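Local coordinates for tryptophan decarboxylase 1 (Oryza sativa subsp. japonica, PDB 6KHO) that decarboxylates L-tryptophan to tryptamine and 5-hydroxy-L-tryptophan to serotonin with the help of pyridoxal 5'-phosphate, working as a homodimer, at the interface of chains A and B. Coordinates in Å, arbitrary orientation; residue numbers count along the deposited sequence, not the author numbering. Chains: chain A/B, Tryptophan decarboxylase 1.

The interface of chains A and B. Residues chain A 111, 114, 118, 391, 395; chain B 77, 80-81, 84.
B:Phe77, at the start of helix 77-88 of chain B, pushes its ring between two helices of chain A, 110-122 and 386-420. The leading ring atom CZ lies 3.6 Å from CB of A:Ala114, and the small side chain there lets the ring come close to helix 110-122. On the other helix, SD of A:Met391 sits 3.9 Å from ring atom CE1 of B:Phe77, the thioether chain passing the ring at a slant. CG of B:Phe77 is anti to its backbone nitrogen (chi1 -165°), which carries the ring toward chain A. The hydroxyl of A:Thr395 lies in the ring plane at its edge, near CD1, while its methyl CG2 also touches CD1. That hydroxyl, OG1, hydrogen-bonds across the interface to OG1 of B:Thr80 at 2.8 Å, the two threonine side chains meeting nearly at right angles. OG1 of A:Thr395 also donates to the carbonyl O of A:Met391, one helical turn back, at 2.8 Å, tilted 17° from the carbonyl plane; the two bonds together fix its rotation. Beyond its sulfur, the extended A:Met391 carries its methyl CE toward B:Met81 and B:Leu84. A:Ile118 meets both residues tip to tip, its CD1 lying 3.9 Å from SD of B:Met81 and 3.9 Å from CD2 of B:Leu84. An alanine in place of B:Phe77 would probably leave A:Ala114 and the sulfur of A:Met391 without their aromatic partner and open a gap between the helices. This mainly apolar helix-packing patch, with its twin across the two-fold axis, helps hold the homodimer together, its centre about 30 Å from the catalytic A:Tyr359, which suggests a structural role.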
loop_
_atom_site.group_PDB
_atom_site.type_symbol
_atom_site.label_atom_id
_atom_site.label_comp_id
_atom_site.label_asym_id
_atom_site.label_seq_id
_atom_site.Cartn_x
_atom_site.Cartn_y
_atom_site.Cartn_z
ATOM N N ALA A 111 0.388 -4.063 20.922
ATOM C CA ALA A 111 -0.745 -4.752 20.307
ATOM C C ALA A 111 -0.729 -4.610 18.788
ATOM O O ALA A 111 -1.032 -5.569 18.066
ATOM C CB ALA A 111 -2.065 -4.226 20.870
ATOM N N ALA A 114 2.132 -6.698 17.308
ATOM C CA ALA A 114 1.708 -8.093 17.392
ATOM C C ALA A 114 0.710 -8.430 16.296
ATOM O O ALA A 114 0.844 -9.449 15.602
ATOM C CB ALA A 114 1.097 -8.374 18.772
ATOM N N ILE A 118 1.220 -11.075 13.134
ATOM C CA ILE A 118 0.330 -12.199 12.855
ATOM C C ILE A 118 -0.207 -12.115 11.426
ATOM O O ILE A 118 -0.247 -13.119 10.702
ATOM C CB ILE A 118 -0.785 -12.255 13.916
ATOM C CG1 ILE A 118 -0.154 -12.656 15.262
ATOM C CG2 ILE A 118 -1.854 -13.266 13.518
ATOM C CD1 ILE A 118 -1.048 -12.469 16.501
ATOM N N MET A 391 -6.913 -5.144 17.160
ATOM C CA MET A 391 -6.156 -5.543 18.348
ATOM C C MET A 391 -5.844 -4.351 19.247
ATOM O O MET A 391 -5.822 -4.480 20.478
ATOM C CB MET A 391 -4.874 -6.238 17.931
ATOM C CG MET A 391 -5.090 -7.685 17.544
ATOM S SD MET A 391 -3.546 -8.600 17.697
ATOM C CE MET A 391 -4.146 -10.256 17.371
ATOM N N THR A 395 -7.555 -4.517 22.875
ATOM C CA THR A 395 -6.686 -4.733 24.029
ATOM C C THR A 395 -6.686 -3.523 24.964
ATOM O O THR A 395 -6.776 -3.681 26.187
ATOM C CB THR A 395 -5.259 -5.063 23.564
ATOM O OG1 THR A 395 -5.294 -6.144 22.619
ATOM C CG2 THR A 395 -4.367 -5.475 24.752
ATOM N N PHE B 77 -3.977 -9.140 26.941
ATOM C CA PHE B 77 -3.732 -9.568 25.566
ATOM C C PHE B 77 -4.132 -11.023 25.350
ATOM O O PHE B 77 -4.469 -11.409 24.228
ATOM C CB PHE B 77 -2.258 -9.353 25.196
ATOM C CG PHE B 77 -1.985 -9.422 23.711
ATOM C CD1 PHE B 77 -2.652 -8.592 22.832
ATOM C CD2 PHE B 77 -1.071 -10.327 23.203
ATOM C CE1 PHE B 77 -2.407 -8.661 21.470
ATOM C CE2 PHE B 77 -0.820 -10.400 21.845
ATOM C CZ PHE B 77 -1.492 -9.565 20.975
ATOM N N THR B 80 -7.559 -10.987 23.862
ATOM C CA THR B 80 -7.481 -10.679 22.437
ATOM C C THR B 80 -7.053 -11.900 21.639
ATOM O O THR B 80 -7.685 -12.255 20.635
ATOM C CB THR B 80 -6.508 -9.524 22.222
ATOM O OG1 THR B 80 -6.940 -8.403 22.993
ATOM C CG2 THR B 80 -6.424 -9.144 20.737
ATOM N N MET B 81 -5.988 -12.571 22.082
ATOM C CA MET B 81 -5.504 -13.748 21.361
ATOM C C MET B 81 -6.544 -14.871 21.346
ATOM O O MET B 81 -6.665 -15.599 20.350
ATOM C CB MET B 81 -4.181 -14.227 21.974
ATOM C CG MET B 81 -2.998 -13.278 21.735
ATOM S SD MET B 81 -2.617 -13.083 19.972
ATOM C CE MET B 81 -2.104 -14.769 19.603
ATOM N N LEU B 84 -8.955 -14.053 18.607
ATOM C CA LEU B 84 -8.321 -14.415 17.341
ATOM C C LEU B 84 -8.462 -15.912 17.070
ATOM O O LEU B 84 -8.854 -16.326 15.972
ATOM C CB LEU B 84 -6.848 -14.000 17.358
ATOM C CG LEU B 84 -5.947 -14.537 16.239
ATOM C CD1 LEU B 84 -6.261 -13.822 14.912
ATOM C CD2 LEU B 84 -4.476 -14.364 16.602
#